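Local coordinates for protein alpha-acetolactate decarboxylase (Bacillus subtilis subsp. subtilis str. 168, PDB 5XNE) that decarboxylates (2S)-2-acetolactate to (R)-acetoin, releasing carbon dioxide, a step on the route from pyruvate to (R,R)-butane-2,3-diol, at residues Pro80-Lys85 / Met102-Asn107; Met90-Phe95 / Phe188-Glu193; Ile112-Leu117 / Glu193-Thr198; Phe118-Thr123 / Asn147-Arg152. All coordinates share one frame; numbering follows the deposited sequence.

Contact 1: residues Pro80-Lys85 / Met102-Asn107; sequences PDMTHK and MLPSRN
A Met-aromatic contact ties strand 82-86 to the loop after helix 92-100: Met102 SD lies over one face of the His84 imidazole, 4.3 Å from the ring centroid and offset toward CG and ND1. The two side chains slide past each other in opposite directions. Met102 is fully extended at its end (chi3 180°), which carries CE to 4.1 Å from Met82 CB and to 4.2 Å from His84 CB. Met82 and His84 offer one face of the strand to the loop, while CB of Thr83 between them points away. The strand is antiparallel to strand 195-208, and Asp81 and Met82 form a classic beta bulge opposite Ile199. Met82 meets Pro104 tip to tip, its SD 4.1 Å from Pro104 CD. His84 NE2 is hydrogen-bonded to Glu98 of helix 92-100, which probably helps fix the turn of the ring that meets the sulfur. In the loop, Asn107 N donates to Ser105 OG (2.9 Å), an ST turn, and that hydroxyl also bonds Phe216 O of the second subunit.

Contact 2: residues Met90-Phe95 / Phe188-Glu193; sequences MTREDF and FDYVLE
Met90 and Leu192 form a hydrogen-bonded antiparallel pair: Met90 N gives to Leu192 O at 3.0 Å and Leu192 N to Met90 O at 2.8 Å, so the N-H and C=O of both residues are satisfied. Thr91 and Val191, next along, are a non-hydrogen-bonded pair. There the first chain turns into a helix, with Thr91 as N-cap; it forms a capping box with Asp94, although the position of its hydroxyl is less sure and the return bond from Thr91 N to Asp94 OD2 is weak.

Arg92 carries the polar end of the contact. Its NE reaches Asp189 OD1 at 3.3 Å, a salt bridge that lies near the guanidinium plane but comes from above the carboxylate. Glu93 joins the network by charge, and NH1 is paired with Glu96. A water takes a bond from Arg92 N (3.2 Å) and lies 2.8 Å from Asp189 OD1, to which it can donate. Arg92 CB sits over the centre of the Tyr190 ring, 3.9 Å from its centroid, in a CH-pi contact, while Tyr190 OH is hydrogen-bonded to Glu96.

Phe95 CD1 touches Leu192 CD1 at 3.5 Å. Helix 92-100 thus starts against strand 184-192 and packs Phe95 on Ile86, Ile112 and Ile114 of strands 82-86 and 109-115.

Contact 3: residues Ile112-Leu117 / Glu193-Thr198; sequences IRIDGL and EDCTVT
Arg113 and Asp115, in hydrogen-bonded antiparallel pairs with Thr198 and Thr196 respectively, join their flat groups on the face those threonines share. Asp115 OD1 lies in plane at the edge of the guanidinium. Arg113 NE reaches its syn lone pair at 2.9 Å, and NH2 makes a longer, more bent bond to the same oxygen from above the carboxylate plane. Thr154 is also hydrogen-bonded to OD1, and Asp49 takes a salt bridge from Arg113 NH1. A water 2.6 Å from Asp115 OD2 lies 2.8 Å from Thr198 OG1, linking the two strands.

The other face is apolar. Cys195 SG stands between its backbone N and carbonyl carbon (chi1 75°), which sets it tightly against Ile114 CG2 at 3.2 Å; Ile112 CG1 meets Val197 CG1 at 4.1 Å. Gly116 lets its strand close on Cys195, CA to CA 4.1 Å. Beyond it a classic beta bulge ends the ladder, as Glu193 N (2.9 Å) and Asp194 N (3.2 Å) both give to Leu117 O.

With two donors from one arginine and Thr154 as a further partner, Asp115 OD1 is probably polarised, which would favour the ionised carboxylate, while the opposite face makes apolar van der Waals contacts.

Contact 4: residues Phe118-Thr123 / Asn147-Arg152; sequences FKKVQT and NFDNVR
Gln122 has CG anti to its backbone N (chi1 -176°) and an extended chain, whereas Asn147 has CG anti to its carbonyl carbon (chi1 -61°); on this non-hydrogen-bonded antiparallel pair the two amides come to lie side by side, pointing the same way. Gln122 NE2 gives to a lone pair of Asn147 OD1 at 2.8 Å, in the plane of that carbonyl, though the amide planes are 55° apart. The same oxygen rests 3.3 Å from Gln122 CG.

Lys120 and Asp149 continue this polar face. The opposite face carries Phe118, Val121, Phe148 and Val151. Val121 CG2 crosses to Val151 CG1 at 4.1 Å. At the edge of the Phe148 ring, CE2 meets Thr123 OG1 at 3.5 Å, a hydroxyl already hydrogen-bonded to Gly184 O.

Between strands 145-149 and 151-160 the chain turns through Asn150, in a left-handed helical conformation. Asn150 and Val151 form a G1 beta bulge opposite Phe118: Val151 N bonds Phe118 O at 2.9 Å, and Asn150 N bonds Lys119 O, also at 2.9 Å, from above the carbonyl plane.

The ladder's backbone bonds thus persist across a corner in the chain, and the Gln122-Asn147 bond adds a directional side-chain link on the polar face, while the apolar groups on the other face contribute non-directional van der Waals contact.

In the fold
Contact 1 is a surface contact, sulfur and carbon packing between a strand and a loop beside the second subunit; contacts 2, 3 and 4 are partly buried and rest on antiparallel backbone bonds. Strand 195-208 runs between strands 82-86 and 109-115, so contacts 1 and 3 adjoin through His84 and Val197. Glu193 belongs to both contact 2 and contact 3, at the corner between strands 184-192 and 195-208. Leu192 of contact 2 packs on Ile114 of contact 3 and on Phe118 of contact 4. Strand 184-192, which pairs with 117-124, supplies the zinc ligand His186. A salt bridge crosses contact 2, that of contact 3 lies along one strand, and the side-chain bond across contact 4 joins two amides.

Contact 1: residues Pro80-Lys85 / Met102-Asn107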
loop_
_atom_site.group_PDB
_atom_site.type_symbol
_atom_site.label_atom_id
_atom_site.label_comp_id
_atom_site.label_asym_id
_atom_site.label_seq_id
_atom_site.Cartn_x
_atom_site.Cartn_y
_atom_site.Cartn_z
ATOM N N PRO B 80 20.364 -3.726 -11.601
ATOM C CA PRO B 80 21.474 -3.372 -10.707
ATOM C C PRO B 80 21.746 -1.860 -10.633
ATOM O O PRO B 80 22.735 -1.380 -11.190
ATOM C CB PRO B 80 22.659 -4.107 -11.331
ATOM C CG PRO B 80 22.313 -4.208 -12.778
ATOM C CD PRO B 80 20.823 -4.375 -12.840
ATOM N N ASP B 81 20.895 -1.122 -9.932
ATOM C CA ASP B 81 21.005 0.339 -9.894
ATOM C C ASP B 81 22.194 0.833 -9.082
ATOM O O ASP B 81 22.798 1.861 -9.408
ATOM C CB ASP B 81 19.725 0.952 -9.327
ATOM C CG ASP B 81 18.497 0.558 -10.119
ATOM O OD1 ASP B 81 18.636 0.200 -11.304
ATOM O OD2 ASP B 81 17.383 0.616 -9.562
ATOM N N MET B 82 22.501 0.127 -8.001
ATOM C CA MET B 82 23.595 0.503 -7.108
ATOM C C MET B 82 24.374 -0.729 -6.682
ATOM O O MET B 82 23.801 -1.799 -6.448
ATOM C CB MET B 82 23.070 1.237 -5.868
ATOM C CG MET B 82 22.349 2.548 -6.156
ATOM S SD MET B 82 21.400 3.183 -4.749
ATOM C CE MET B 82 19.820 2.383 -5.024
ATOM N N THR B 83 25.691 -0.589 -6.587
ATOM C CA THR B 83 26.510 -1.666 -6.049
ATOM C C THR B 83 27.392 -1.161 -4.920
ATOM O O THR B 83 27.741 0.018 -4.860
ATOM C CB THR B 83 27.386 -2.312 -7.123
ATOM O OG1 THR B 83 28.366 -1.367 -7.565
ATOM C CG2 THR B 83 26.540 -2.770 -8.300
ATOM N N HIS B 84 27.745 -2.064 -4.021
ATOM C CA HIS B 84 28.527 -1.719 -2.850
ATOM C C HIS B 84 29.289 -2.964 -2.433
ATOM O O HIS B 84 28.798 -4.084 -2.604
ATOM C CB HIS B 84 27.622 -1.217 -1.725
ATOM C CG HIS B 84 28.343 -0.472 -0.645
ATOM N ND1 HIS B 84 29.156 0.613 -0.904
ATOM C CD2 HIS B 84 28.367 -0.650 0.695
ATOM C CE1 HIS B 84 29.649 1.069 0.233
ATOM N NE2 HIS B 84 29.190 0.320 1.219
ATOM N N LYS B 85 30.497 -2.782 -1.914
ATOM C CA LYS B 85 31.292 -3.920 -1.480
ATOM C C LYS B 85 31.458 -3.894 0.031
ATOM O O LYS B 85 31.719 -2.843 0.617
ATOM C CB LYS B 85 32.655 -3.922 -2.175
ATOM C CG LYS B 85 32.583 -4.146 -3.680
ATOM C CD LYS B 85 32.093 -5.550 -4.016
ATOM C CE LYS B 85 33.091 -6.292 -4.903
ATOM N NZ LYS B 85 32.467 -7.423 -5.659
ATOM N N MET B 102 22.723 5.149 2.851
ATOM C CA MET B 102 23.170 5.331 1.466
ATOM C C MET B 102 22.002 5.348 0.464
ATOM O O MET B 102 22.156 5.762 -0.688
ATOM C CB MET B 102 24.185 4.235 1.119
ATOM C CG MET B 102 24.021 3.553 -0.231
ATOM S SD MET B 102 25.472 2.582 -0.683
ATOM C CE MET B 102 24.966 1.932 -2.279
ATOM N N LEU B 103 20.830 4.913 0.912
ATOM C CA LEU B 103 19.636 4.968 0.072
ATOM C C LEU B 103 19.301 6.412 -0.279
ATOM O O LEU B 103 19.427 7.294 0.572
ATOM C CB LEU B 103 18.454 4.328 0.786
ATOM C CG LEU B 103 18.698 2.904 1.276
ATOM C CD1 LEU B 103 17.679 2.570 2.316
ATOM C CD2 LEU B 103 18.631 1.936 0.119
ATOM N N PRO B 104 18.878 6.655 -1.531
ATOM C CA PRO B 104 18.423 7.982 -1.962
ATOM C C PRO B 104 17.281 8.486 -1.081
ATOM O O PRO B 104 17.145 9.689 -0.849
ATOM C CB PRO B 104 17.948 7.742 -3.400
ATOM C CG PRO B 104 18.699 6.541 -3.851
ATOM C CD PRO B 104 18.870 5.682 -2.636
ATOM N N SER B 105 16.475 7.560 -0.580
ATOM C CA SER B 105 15.329 7.931 0.242
ATOM C C SER B 105 14.793 6.739 1.031
ATOM O O SER B 105 14.716 5.630 0.509
ATOM C CB SER B 105 14.205 8.506 -0.628
ATOM O OG SER B 105 13.015 8.707 0.127
ATOM N N ARG B 106 14.396 6.990 2.271
ATOM C CA ARG B 106 13.721 5.979 3.071
ATOM C C ARG B 106 12.235 5.851 2.724
ATOM O O ARG B 106 11.504 5.089 3.354
ATOM C CB ARG B 106 13.878 6.305 4.547
ATOM C CG ARG B 106 15.273 6.071 5.092
ATOM C CD ARG B 106 15.059 5.262 6.335
ATOM N NE ARG B 106 16.213 4.532 6.844
ATOM C CZ ARG B 106 16.164 3.868 7.994
ATOM N NH1 ARG B 106 15.033 3.852 8.691
ATOM N NH2 ARG B 106 17.214 3.212 8.445
ATOM N N ASN B 107 11.794 6.589 1.713
ATOM C CA ASN B 107 10.386 6.600 1.338
ATOM C C ASN B 107 10.110 5.829 0.051
ATOM O O ASN B 107 8.996 5.874 -0.470
ATOM C CB ASN B 107 9.903 8.044 1.198
ATOM C CG ASN B 107 10.155 8.849 2.451
ATOM O OD1 ASN B 107 10.067 8.325 3.566
ATOM N ND2 ASN B 107 10.473 10.132 2.281
#

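Contact 2: residues Met90-Phe95 / Phe188-Glu193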
loop_
_atom_site.group_PDB
_atom_site.type_symbol
_atom_site.label_atom_id
_atom_site.label_comp_id
_atom_site.label_asym_id
_atom_site.label_seq_id
_atom_site.Cartn_x
_atom_site.Cartn_y
_atom_site.Cartn_z
ATOM N N MET B 90 31.263 -7.740 9.132
ATOM C CA MET B 90 30.277 -6.703 9.402
ATOM C C MET B 90 28.977 -7.313 9.921
ATOM O O MET B 90 28.446 -8.249 9.321
ATOM C CB MET B 90 30.014 -5.886 8.142
ATOM C CG MET B 90 29.414 -4.555 8.439
ATOM S SD MET B 90 28.900 -3.597 7.014
ATOM C CE MET B 90 30.488 -3.241 6.265
ATOM N N THR B 91 28.479 -6.792 11.039
ATOM C CA THR B 91 27.272 -7.322 11.659
ATOM C C THR B 91 26.033 -6.847 10.900
ATOM O O THR B 91 26.113 -5.925 10.098
ATOM C CB THR B 91 27.147 -6.901 13.128
ATOM O OG1 THR B 91 26.965 -5.484 13.209
ATOM C CG2 THR B 91 28.396 -7.299 13.907
ATOM N N ARG B 92 24.898 -7.493 11.158
ATOM C CA ARG B 92 23.633 -7.071 10.564
ATOM C C ARG B 92 23.365 -5.608 10.888
ATOM O O ARG B 92 23.044 -4.818 9.998
ATOM C CB ARG B 92 22.479 -7.939 11.060
ATOM C CG ARG B 92 21.103 -7.397 10.661
ATOM C CD ARG B 92 19.974 -8.241 11.218
ATOM N NE ARG B 92 19.880 -8.158 12.673
ATOM C CZ ARG B 92 19.296 -7.158 13.326
ATOM N NH1 ARG B 92 18.750 -6.150 12.656
ATOM N NH2 ARG B 92 19.259 -7.166 14.650
ATOM N N GLU B 93 23.521 -5.254 12.163
ATOM C CA GLU B 93 23.279 -3.889 12.624
ATOM C C GLU B 93 24.190 -2.911 11.905
ATOM O O GLU B 93 23.725 -1.873 11.440
ATOM C CB GLU B 93 23.478 -3.779 14.140
ATOM C CG GLU B 93 22.480 -4.573 14.963
ATOM C CD GLU B 93 22.842 -6.051 15.074
ATOM O OE1 GLU B 93 23.836 -6.485 14.445
ATOM O OE2 GLU B 93 22.128 -6.781 15.795
ATOM N N ASP B 94 25.478 -3.248 11.815
ATOM C CA ASP B 94 26.433 -2.460 11.031
ATOM C C ASP B 94 25.888 -2.246 9.635
ATOM O O ASP B 94 25.714 -1.122 9.170
ATOM C CB ASP B 94 27.799 -3.148 10.865
ATOM C CG ASP B 94 28.562 -3.357 12.160
ATOM O OD1 ASP B 94 28.074 -2.950 13.232
ATOM O OD2 ASP B 94 29.690 -3.923 12.087
ATOM N N PHE B 95 25.660 -3.365 8.957
ATOM C CA PHE B 95 25.285 -3.366 7.555
ATOM C C PHE B 95 23.989 -2.607 7.301
ATOM O O PHE B 95 23.918 -1.792 6.387
ATOM C CB PHE B 95 25.149 -4.807 7.050
ATOM C CG PHE B 95 24.730 -4.909 5.609
ATOM C CD1 PHE B 95 25.630 -4.653 4.589
ATOM C CD2 PHE B 95 23.428 -5.263 5.274
ATOM C CE1 PHE B 95 25.242 -4.745 3.258
ATOM C CE2 PHE B 95 23.033 -5.356 3.951
ATOM C CZ PHE B 95 23.935 -5.100 2.941
ATOM N N PHE B 188 16.863 -14.070 10.319
ATOM C CA PHE B 188 16.743 -13.361 11.598
ATOM C C PHE B 188 17.966 -12.475 11.876
ATOM O O PHE B 188 17.849 -11.393 12.454
ATOM C CB PHE B 188 16.605 -14.340 12.773
ATOM C CG PHE B 188 15.250 -14.966 12.911
ATOM C CD1 PHE B 188 14.099 -14.276 12.562
ATOM C CD2 PHE B 188 15.131 -16.257 13.410
ATOM C CE1 PHE B 188 12.847 -14.864 12.708
ATOM C CE2 PHE B 188 13.883 -16.854 13.551
ATOM C CZ PHE B 188 12.740 -16.155 13.199
ATOM N N ASP B 189 19.142 -12.968 11.497
ATOM C CA ASP B 189 20.393 -12.301 11.836
ATOM C C ASP B 189 21.492 -12.808 10.916
ATOM O O ASP B 189 21.363 -13.876 10.316
ATOM C CB ASP B 189 20.753 -12.543 13.308
ATOM C CG ASP B 189 21.874 -11.637 13.800
ATOM O OD1 ASP B 189 22.053 -10.533 13.242
ATOM O OD2 ASP B 189 22.577 -12.035 14.752
ATOM N N TYR B 190 22.561 -12.031 10.783
ATOM C CA TYR B 190 23.676 -12.449 9.952
ATOM C C TYR B 190 24.920 -11.610 10.214
ATOM O O TYR B 190 24.831 -10.482 10.682
ATOM C CB TYR B 190 23.303 -12.370 8.473
ATOM C CG TYR B 190 22.789 -11.022 8.032
ATOM C CD1 TYR B 190 21.451 -10.681 8.197
ATOM C CD2 TYR B 190 23.632 -10.096 7.440
ATOM C CE1 TYR B 190 20.978 -9.457 7.789
ATOM C CE2 TYR B 190 23.166 -8.863 7.025
ATOM C CZ TYR B 190 21.830 -8.551 7.199
ATOM O OH TYR B 190 21.356 -7.329 6.797
ATOM N N VAL B 191 26.077 -12.193 9.917
ATOM C CA VAL B 191 27.340 -11.472 9.930
ATOM C C VAL B 191 28.037 -11.741 8.612
ATOM O O VAL B 191 28.238 -12.896 8.240
ATOM C CB VAL B 191 28.249 -11.891 11.100
ATOM C CG1 VAL B 191 29.583 -11.153 11.016
ATOM C CG2 VAL B 191 27.563 -11.624 12.423
ATOM N N LEU B 192 28.371 -10.675 7.894
ATOM C CA LEU B 192 29.032 -10.791 6.605
ATOM C C LEU B 192 30.520 -10.980 6.831
ATOM O O LEU B 192 31.111 -10.306 7.668
ATOM C CB LEU B 192 28.789 -9.551 5.736
ATOM C CG LEU B 192 27.381 -8.940 5.796
ATOM C CD1 LEU B 192 27.244 -7.752 4.869
ATOM C CD2 LEU B 192 26.358 -9.966 5.453
ATOM N N GLU B 193 31.117 -11.910 6.101
ATOM C CA GLU B 193 32.566 -12.017 6.093
ATOM C C GLU B 193 33.063 -11.109 4.979
ATOM O O GLU B 193 33.890 -10.223 5.195
ATOM C CB GLU B 193 33.015 -13.463 5.890
ATOM C CG GLU B 193 34.526 -13.640 5.887
ATOM C CD GLU B 193 34.943 -15.037 6.294
ATOM O OE1 GLU B 193 34.057 -15.839 6.658
ATOM O OE2 GLU B 193 36.157 -15.336 6.251
HETATM O O HOH W 1 24.524 -9.297 13.826
#

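Contact 3: residues Ile112-Leu117 / Glu193-Thr198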
loop_
_atom_site.group_PDB
_atom_site.type_symbol
_atom_site.label_atom_id
_atom_site.label_comp_id
_atom_site.label_asym_id
_atom_site.label_seq_id
_atom_site.Cartn_x
_atom_site.Cartn_y
_atom_site.Cartn_z
ATOM N N ILE B 112 17.109 -5.837 -2.612
ATOM C CA ILE B 112 18.508 -5.890 -2.218
ATOM C C ILE B 112 19.019 -7.319 -2.210
ATOM O O ILE B 112 18.329 -8.255 -1.801
ATOM C CB ILE B 112 18.717 -5.230 -0.841
ATOM C CG1 ILE B 112 20.200 -5.243 -0.439
ATOM C CG2 ILE B 112 17.909 -5.930 0.207
ATOM C CD1 ILE B 112 20.479 -4.407 0.799
ATOM N N ARG B 113 20.262 -7.467 -2.670
ATOM C CA ARG B 113 20.903 -8.755 -2.801
ATOM C C ARG B 113 22.333 -8.677 -2.294
ATOM O O ARG B 113 23.066 -7.743 -2.621
ATOM C CB ARG B 113 20.876 -9.197 -4.258
ATOM C CG ARG B 113 21.484 -10.526 -4.526
ATOM C CD ARG B 113 21.350 -10.826 -5.999
ATOM N NE ARG B 113 22.112 -12.005 -6.346
ATOM C CZ ARG B 113 22.001 -12.636 -7.504
ATOM N NH1 ARG B 113 21.123 -12.207 -8.408
ATOM N NH2 ARG B 113 22.752 -13.703 -7.739
ATOM N N ILE B 114 22.694 -9.659 -1.484
ATOM C CA ILE B 114 24.031 -9.804 -0.935
ATOM C C ILE B 114 24.581 -11.132 -1.437
ATOM O O ILE B 114 24.017 -12.177 -1.120
ATOM C CB ILE B 114 24.029 -9.848 0.606
ATOM C CG1 ILE B 114 23.806 -8.494 1.269
ATOM C CG2 ILE B 114 25.310 -10.361 1.086
ATOM C CD1 ILE B 114 23.932 -8.610 2.780
ATOM N N ASP B 115 25.668 -11.110 -2.202
ATOM C CA ASP B 115 26.267 -12.351 -2.677
ATOM C C ASP B 115 27.670 -12.488 -2.124
ATOM O O ASP B 115 28.503 -11.616 -2.332
ATOM C CB ASP B 115 26.315 -12.402 -4.199
ATOM C CG ASP B 115 24.944 -12.306 -4.823
ATOM O OD1 ASP B 115 24.225 -13.325 -4.845
ATOM O OD2 ASP B 115 24.593 -11.209 -5.295
ATOM N N GLY B 116 27.934 -13.574 -1.417
ATOM C CA GLY B 116 29.272 -13.776 -0.892
ATOM C C GLY B 116 29.331 -14.788 0.224
ATOM O O GLY B 116 28.609 -15.786 0.201
ATOM N N LEU B 117 30.200 -14.524 1.199
ATOM C CA LEU B 117 30.406 -15.434 2.316
ATOM C C LEU B 117 29.984 -14.805 3.625
ATOM O O LEU B 117 30.343 -13.674 3.937
ATOM C CB LEU B 117 31.873 -15.874 2.403
ATOM C CG LEU B 117 32.222 -17.057 1.502
ATOM C CD1 LEU B 117 32.189 -16.683 0.019
ATOM C CD2 LEU B 117 33.562 -17.684 1.891
ATOM N N GLU B 193 31.117 -11.910 6.101
ATOM C CA GLU B 193 32.566 -12.017 6.093
ATOM C C GLU B 193 33.063 -11.109 4.979
ATOM O O GLU B 193 33.890 -10.223 5.195
ATOM C CB GLU B 193 33.015 -13.463 5.890
ATOM C CG GLU B 193 34.526 -13.640 5.887
ATOM C CD GLU B 193 34.943 -15.037 6.294
ATOM O OE1 GLU B 193 34.057 -15.839 6.658
ATOM O OE2 GLU B 193 36.157 -15.336 6.251
ATOM N N ASP B 194 32.534 -11.335 3.785
ATOM C CA ASP B 194 32.710 -10.424 2.667
ATOM C C ASP B 194 31.615 -10.697 1.643
ATOM O O ASP B 194 31.228 -11.849 1.430
ATOM C CB ASP B 194 34.090 -10.587 2.033
ATOM C CG ASP B 194 34.297 -11.966 1.444
ATOM O OD1 ASP B 194 33.913 -12.175 0.275
ATOM O OD2 ASP B 194 34.844 -12.841 2.153
ATOM N N CYS B 195 31.114 -9.646 1.009
ATOM C CA CYS B 195 30.066 -9.825 0.014
ATOM C C CYS B 195 29.973 -8.657 -0.946
ATOM O O CYS B 195 30.471 -7.562 -0.672
ATOM C CB CYS B 195 28.707 -10.029 0.698
ATOM S SG CYS B 195 27.945 -8.524 1.419
ATOM N N THR B 196 29.329 -8.905 -2.079
ATOM C CA THR B 196 28.920 -7.845 -2.982
ATOM C C THR B 196 27.444 -7.533 -2.741
ATOM O O THR B 196 26.618 -8.446 -2.597
ATOM C CB THR B 196 29.154 -8.227 -4.458
ATOM O OG1 THR B 196 28.626 -7.209 -5.319
ATOM C CG2 THR B 196 28.500 -9.551 -4.793
ATOM N N VAL B 197 27.130 -6.244 -2.660
ATOM C CA VAL B 197 25.750 -5.796 -2.522
ATOM C C VAL B 197 25.265 -5.195 -3.829
ATOM O O VAL B 197 25.998 -4.474 -4.513
ATOM C CB VAL B 197 25.592 -4.754 -1.408
ATOM C CG1 VAL B 197 24.116 -4.426 -1.190
ATOM C CG2 VAL B 197 26.204 -5.272 -0.121
ATOM N N THR B 198 24.024 -5.503 -4.187
ATOM C CA THR B 198 23.397 -4.899 -5.347
ATOM C C THR B 198 22.002 -4.462 -4.915
ATOM O O THR B 198 21.314 -5.206 -4.207
ATOM C CB THR B 198 23.319 -5.872 -6.534
ATOM O OG1 THR B 198 24.606 -6.472 -6.745
ATOM C CG2 THR B 198 22.944 -5.138 -7.793
HETATM O O HOH W 2 24.873 -8.667 -5.082
#

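Contact 4: residues Phe118-Thr123 / Asn147-Arg152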
loop_
_atom_site.group_PDB
_atom_site.type_symbol
_atom_site.label_atom_id
_atom_site.label_comp_id
_atom_site.label_asym_id
_atom_site.label_seq_id
_atom_site.Cartn_x
_atom_site.Cartn_y
_atom_site.Cartn_z
ATOM N N PHE B 118 29.219 -15.560 4.398
ATOM C CA PHE B 118 28.705 -15.068 5.654
ATOM C C PHE B 118 29.306 -15.833 6.799
ATOM O O PHE B 118 29.292 -17.059 6.802
ATOM C CB PHE B 118 27.189 -15.183 5.670
ATOM C CG PHE B 118 26.554 -14.525 4.499
ATOM C CD1 PHE B 118 26.344 -15.224 3.329
ATOM C CD2 PHE B 118 26.214 -13.192 4.551
ATOM C CE1 PHE B 118 25.789 -14.616 2.238
ATOM C CE2 PHE B 118 25.650 -12.584 3.469
ATOM C CZ PHE B 118 25.438 -13.300 2.307
ATOM N N LYS B 119 29.846 -15.103 7.763
ATOM C CA LYS B 119 30.373 -15.729 8.962
ATOM C C LYS B 119 29.258 -16.452 9.707
ATOM O O LYS B 119 29.430 -17.590 10.144
ATOM C CB LYS B 119 31.035 -14.696 9.867
ATOM C CG LYS B 119 31.615 -15.292 11.127
ATOM C CD LYS B 119 32.521 -14.304 11.818
ATOM C CE LYS B 119 33.295 -14.967 12.941
ATOM N NZ LYS B 119 32.390 -15.644 13.906
ATOM N N LYS B 120 28.116 -15.779 9.846
ATOM C CA LYS B 120 26.927 -16.378 10.442
ATOM C C LYS B 120 25.689 -15.994 9.642
ATOM O O LYS B 120 25.603 -14.885 9.123
ATOM C CB LYS B 120 26.733 -15.931 11.892
ATOM C CG LYS B 120 27.903 -16.202 12.828
ATOM C CD LYS B 120 27.586 -15.721 14.240
ATOM C CE LYS B 120 28.838 -15.214 14.952
ATOM N NZ LYS B 120 29.737 -14.447 14.034
ATOM N N VAL B 121 24.749 -16.926 9.532
ATOM C CA VAL B 121 23.377 -16.602 9.135
ATOM C C VAL B 121 22.452 -17.397 10.035
ATOM O O VAL B 121 22.650 -18.603 10.217
ATOM C CB VAL B 121 23.057 -16.950 7.657
ATOM C CG1 VAL B 121 21.646 -16.465 7.290
ATOM C CG2 VAL B 121 24.066 -16.350 6.710
ATOM N N GLN B 122 21.456 -16.739 10.612
ATOM C CA GLN B 122 20.418 -17.464 11.322
ATOM C C GLN B 122 19.113 -17.329 10.572
ATOM O O GLN B 122 18.705 -16.223 10.223
ATOM C CB GLN B 122 20.232 -16.968 12.748
ATOM C CG GLN B 122 19.221 -17.814 13.498
ATOM C CD GLN B 122 19.029 -17.375 14.927
ATOM O OE1 GLN B 122 18.349 -16.383 15.202
ATOM N NE2 GLN B 122 19.639 -18.106 15.851
ATOM N N THR B 123 18.466 -18.460 10.329
ATOM C CA THR B 123 17.195 -18.464 9.624
ATOM C C THR B 123 16.134 -19.266 10.338
ATOM O O THR B 123 16.420 -20.045 11.249
ATOM C CB THR B 123 17.323 -19.059 8.215
ATOM O OG1 THR B 123 17.574 -20.470 8.315
ATOM C CG2 THR B 123 18.444 -18.377 7.422
ATOM N N ASN B 147 21.186 -22.388 12.135
ATOM C CA ASN B 147 22.368 -21.541 12.237
ATOM C C ASN B 147 23.447 -22.030 11.281
ATOM O O ASN B 147 23.847 -23.189 11.321
ATOM C CB ASN B 147 22.893 -21.510 13.672
ATOM C CG ASN B 147 21.883 -20.942 14.646
ATOM O OD1 ASN B 147 21.680 -19.730 14.709
ATOM N ND2 ASN B 147 21.242 -21.817 15.416
ATOM N N PHE B 148 23.895 -21.151 10.398
ATOM C CA PHE B 148 24.926 -21.499 9.437
ATOM C C PHE B 148 26.203 -20.747 9.776
ATOM O O PHE B 148 26.157 -19.608 10.243
ATOM C CB PHE B 148 24.466 -21.186 8.013
ATOM C CG PHE B 148 23.158 -21.824 7.652
ATOM C CD1 PHE B 148 23.105 -23.150 7.273
ATOM C CD2 PHE B 148 21.978 -21.094 7.697
ATOM C CE1 PHE B 148 21.906 -23.745 6.944
ATOM C CE2 PHE B 148 20.772 -21.681 7.372
ATOM C CZ PHE B 148 20.732 -23.005 6.993
ATOM N N ASP B 149 27.339 -21.403 9.566
ATOM C CA ASP B 149 28.640 -20.807 9.841
ATOM C C ASP B 149 29.488 -20.802 8.589
ATOM O O ASP B 149 29.513 -21.794 7.865
ATOM C CB ASP B 149 29.373 -21.566 10.948
ATOM C CG ASP B 149 28.666 -21.486 12.280
ATOM O OD1 ASP B 149 28.714 -20.411 12.916
ATOM O OD2 ASP B 149 28.071 -22.504 12.695
ATOM N N ASN B 150 30.178 -19.688 8.348
ATOM C CA ASN B 150 31.083 -19.551 7.211
ATOM C C ASN B 150 30.527 -20.183 5.943
ATOM O O ASN B 150 31.102 -21.111 5.388
ATOM C CB ASN B 150 32.448 -20.145 7.554
ATOM C CG ASN B 150 33.216 -19.280 8.523
ATOM O OD1 ASN B 150 33.839 -18.295 8.127
ATOM N ND2 ASN B 150 33.160 -19.627 9.804
ATOM N N VAL B 151 29.385 -19.671 5.504
ATOM C CA VAL B 151 28.657 -20.272 4.399
ATOM C C VAL B 151 28.611 -19.300 3.222
ATOM O O VAL B 151 28.493 -18.087 3.409
ATOM C CB VAL B 151 27.223 -20.677 4.846
ATOM C CG1 VAL B 151 26.449 -19.459 5.385
ATOM C CG2 VAL B 151 26.459 -21.363 3.721
ATOM N N ARG B 152 28.751 -19.836 2.015
ATOM C CA ARG B 152 28.645 -19.047 0.798
ATOM C C ARG B 152 27.209 -19.125 0.286
ATOM O O ARG B 152 26.580 -20.179 0.355
ATOM C CB ARG B 152 29.632 -19.555 -0.261
ATOM C CG ARG B 152 29.577 -18.829 -1.601
ATOM C CD ARG B 152 30.583 -19.424 -2.583
ATOM N NE ARG B 152 30.401 -20.867 -2.706
ATOM C CZ ARG B 152 30.363 -21.529 -3.859
ATOM N NH1 ARG B 152 30.494 -20.879 -5.008
ATOM N NH2 ARG B 152 30.184 -22.845 -3.859
HETATM O O HOH W 3 30.215 -18.521 12.696
#